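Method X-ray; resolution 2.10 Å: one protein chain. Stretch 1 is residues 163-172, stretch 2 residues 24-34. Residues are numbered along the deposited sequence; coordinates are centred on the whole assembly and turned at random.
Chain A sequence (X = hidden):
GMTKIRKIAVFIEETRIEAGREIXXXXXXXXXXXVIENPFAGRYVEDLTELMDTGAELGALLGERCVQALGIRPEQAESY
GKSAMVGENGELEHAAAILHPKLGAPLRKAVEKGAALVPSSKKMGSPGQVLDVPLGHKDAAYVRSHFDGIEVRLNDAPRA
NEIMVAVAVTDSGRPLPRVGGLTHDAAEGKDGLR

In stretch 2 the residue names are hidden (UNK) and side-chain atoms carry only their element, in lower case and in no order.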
# COMPACT_ATOMS: atom_id res chain seq x y z
N ILE A 163 -4.83 10.09 -3.73
CA ILE A 163 -3.80 9.35 -2.95
C ILE A 163 -3.89 7.85 -3.32
O ILE A 163 -5.00 7.30 -3.43
CB ILE A 163 -3.94 9.50 -1.42
CG1 ILE A 163 -3.99 10.97 -1.01
CG2 ILE A 163 -2.76 8.86 -0.66
CD1 ILE A 163 -4.09 11.18 0.49
N MSE A 164 -2.73 7.22 -3.58
CA MSE A 164 -2.63 5.79 -3.85
C MSE A 164 -2.02 5.17 -2.59
O MSE A 164 -0.91 5.50 -2.19
CB MSE A 164 -1.77 5.52 -5.10
CG MSE A 164 -1.81 4.12 -5.57
SE MSE A 164 -0.85 3.71 -7.15
CE MSE A 164 1.02 3.89 -6.50
N VAL A 165 -2.79 4.34 -1.91
CA VAL A 165 -2.38 3.73 -0.64
C VAL A 165 -2.20 2.21 -0.85
O VAL A 165 -3.02 1.61 -1.48
CB VAL A 165 -3.50 3.97 0.40
CG1 VAL A 165 -3.06 3.47 1.78
CG2 VAL A 165 -3.90 5.48 0.40
N ALA A 166 -1.16 1.63 -0.29
CA ALA A 166 -0.84 0.22 -0.43
C ALA A 166 -0.52 -0.45 0.91
O ALA A 166 0.11 0.13 1.79
CB ALA A 166 0.36 0.04 -1.41
N VAL A 167 -0.98 -1.70 1.04
CA VAL A 167 -0.61 -2.61 2.14
C VAL A 167 -0.08 -3.91 1.52
O VAL A 167 -0.68 -4.46 0.58
CB VAL A 167 -1.82 -2.89 3.05
CG1 VAL A 167 -1.50 -4.02 4.03
CG2 VAL A 167 -2.29 -1.56 3.77
N ALA A 168 1.05 -4.40 2.03
CA ALA A 168 1.67 -5.62 1.52
C ALA A 168 1.88 -6.60 2.68
O ALA A 168 2.05 -6.18 3.83
CB ALA A 168 3.01 -5.30 0.87
N VAL A 169 1.86 -7.88 2.34
CA VAL A 169 2.06 -9.00 3.25
C VAL A 169 2.84 -10.07 2.47
O VAL A 169 2.68 -10.19 1.25
CB VAL A 169 0.68 -9.59 3.73
CG1 VAL A 169 0.89 -10.68 4.75
CG2 VAL A 169 -0.21 -8.48 4.34
N THR A 170 3.71 -10.81 3.15
CA THR A 170 4.42 -11.91 2.53
C THR A 170 4.05 -13.18 3.27
O THR A 170 3.67 -13.15 4.43
CB THR A 170 5.96 -11.80 2.54
OG1 THR A 170 6.44 -11.88 3.87
CG2 THR A 170 6.45 -10.53 1.89
N ASP A 171 4.15 -14.29 2.55
CA ASP A 171 3.89 -15.59 3.12
C ASP A 171 4.95 -16.59 2.70
O ASP A 171 5.26 -16.74 1.51
CB ASP A 171 2.54 -16.09 2.65
CG ASP A 171 2.24 -17.48 3.13
OD1 ASP A 171 2.63 -17.83 4.26
OD2 ASP A 171 1.59 -18.22 2.37
N SER A 172 5.51 -17.28 3.69
CA SER A 172 6.36 -18.46 3.46
C SER A 172 7.85 -18.11 3.34
O SER A 172 8.70 -18.98 3.51
CB SER A 172 5.89 -19.26 2.22
OG SER A 172 6.49 -20.53 2.17
N UNK A 24 10.36 -24.47 -2.83
CA UNK A 24 9.20 -25.35 -2.60
C UNK A 24 8.93 -25.50 -1.10
O UNK A 24 9.75 -26.06 -0.38
c UNK A 24 9.46 -26.74 -3.20
o UNK A 24 8.26 -27.48 -3.22
N UNK A 25 7.78 -24.99 -0.62
CA UNK A 25 6.74 -24.31 -1.39
C UNK A 25 7.23 -22.95 -1.89
O UNK A 25 8.16 -22.38 -1.31
c UNK A 25 6.33 -24.02 0.94
c UNK A 25 5.61 -24.14 -0.37
c UNK A 25 7.48 -24.98 0.83
N UNK A 26 6.65 -22.45 -2.99
CA UNK A 26 6.98 -21.11 -3.48
C UNK A 26 6.75 -20.05 -2.44
O UNK A 26 5.80 -20.15 -1.67
c UNK A 26 5.71 -23.14 -3.90
c UNK A 26 5.74 -22.27 -5.14
c UNK A 26 5.98 -20.89 -4.63
N UNK A 27 7.60 -19.03 -2.41
CA UNK A 27 7.39 -17.94 -1.52
C UNK A 27 6.48 -16.92 -2.23
O UNK A 27 6.52 -16.79 -3.45
c UNK A 27 8.71 -17.34 -1.02
o UNK A 27 9.51 -16.93 -2.13
c UNK A 27 9.48 -18.40 -0.21
N UNK A 28 5.63 -16.24 -1.48
CA UNK A 28 4.65 -15.37 -2.08
C UNK A 28 4.55 -14.02 -1.40
O UNK A 28 4.70 -13.91 -0.18
c UNK A 28 0.04 -18.17 -1.03
n UNK A 28 1.31 -18.11 -1.42
c UNK A 28 1.76 -17.88 -2.80
n UNK A 28 -0.24 -18.37 0.24
c UNK A 28 3.18 -17.37 -2.80
n UNK A 28 -0.95 -18.01 -1.91
c UNK A 28 3.27 -16.03 -2.07
N UNK A 29 4.29 -13.00 -2.21
CA UNK A 29 4.08 -11.65 -1.72
C UNK A 29 2.77 -11.16 -2.31
O UNK A 29 2.45 -11.46 -3.47
c UNK A 29 6.60 -11.17 -1.99
c UNK A 29 8.99 -10.35 -2.16
c UNK A 29 5.19 -10.70 -2.19
n UNK A 29 9.79 -9.26 -2.77
c UNK A 29 7.53 -10.06 -2.45
N UNK A 30 2.02 -10.39 -1.54
CA UNK A 30 0.80 -9.79 -2.06
C UNK A 30 0.78 -8.35 -1.64
O UNK A 30 1.32 -8.00 -0.57
c UNK A 30 -0.45 -10.52 -1.55
N UNK A 31 0.18 -7.50 -2.47
CA UNK A 31 -0.01 -6.09 -2.14
C UNK A 31 -1.38 -5.66 -2.67
O UNK A 31 -1.77 -6.03 -3.77
c UNK A 31 0.83 -3.67 -2.45
c UNK A 31 1.16 -5.17 -2.66
c UNK A 31 1.50 -5.41 -4.07
N UNK A 32 -2.15 -4.97 -1.83
CA UNK A 32 -3.47 -4.43 -2.20
C UNK A 32 -3.34 -2.90 -2.18
O UNK A 32 -2.75 -2.33 -1.25
c UNK A 32 -4.57 -4.94 -1.22
N UNK A 33 -3.87 -2.26 -3.22
CA UNK A 33 -3.76 -0.82 -3.44
C UNK A 33 -5.15 -0.21 -3.67
O UNK A 33 -6.01 -0.81 -4.36
c UNK A 33 -2.78 0.92 -4.95
c UNK A 33 -1.53 -1.15 -4.53
c UNK A 33 -2.89 -0.54 -4.71
N UNK A 34 -5.39 0.96 -3.06
CA UNK A 34 -6.63 1.75 -3.26
C UNK A 34 -6.26 3.12 -3.74
O UNK A 34 -5.27 3.70 -3.30
c UNK A 34 -7.47 1.84 -1.99

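Position 24 carries one carbon followed by one oxygen; its CA-to-CB bond points away from stretch 1, and it makes no contact there. It is Ser 24. At position 25 three carbons close a ring onto the backbone nitrogen, and the peptide bond before it is cis. This is Pro 25, whose CG lies 3.7 Å from Ser 172 OG. Position 26 repeats the three-carbon ring, with its CA-to-CB bond pointing away from stretch 1, and is Pro 26.

Position 27 has one carbon bearing an oxygen and a carbon, the branched pattern of Thr 27. Its methyl, CG2, approaches Ser 172 O at 3.8 Å. Position 28 has three carbons, a nitrogen, then a carbon holding two more nitrogens. One terminal nitrogen sits 2.8 Å from Asp 171 OD2, near the plane of the planar group. The residue is Arg 28, and NH2 to OD2 is both a hydrogen bond and a salt bridge.

At position 29 four carbons in a row end in nitrogen. The chain passes the methyl of Thr 170, then leads away, and is Lys 29; its CG is 3.9 Å from Thr 170 CG2. Position 30 has a single carbon and is Ala 30, paired with Val 169. Position 31 has one carbon carrying two more, packed against Ala 166 and Ala 168. This is Val 31, with CG2 3.9 Å from Ala 166 CB.

Position 32 again shows a lone carbon, giving Ala 32 opposite Val 167. The three branched carbons at position 33 identify Val 33: CG1 comes within 3.4 Å of Met 164 CG, and CG2 within 3.8 Å of Ala 166 CB. Position 34, with one carbon, is Ala 34, paired with Val 165.

The two strands run antiparallel, and their main chains form a regular ladder. Arg 28, Ala 30, Ala 32 and Ala 34 each donate from N and accept at O, as in Ala 30 N to Val 169 O at 2.9 Å. CA-H...O contacts such as Val 31 CA to Val 167 O at 3.2 Å occupy the wider gaps between the hydrogen-bonded pairs. Alternation places Val 31 and Val 33 on the face with Ala 166 and Ala 168, while Ala 30, Ala 32 and Ala 34 share the other with Val 165, Val 167 and Val 169. The salt bridge adds a charged clasp to the backbone pairing of Asp 171 with Arg 28.

Stretch 2 24-34: SPPTRKAVAVA
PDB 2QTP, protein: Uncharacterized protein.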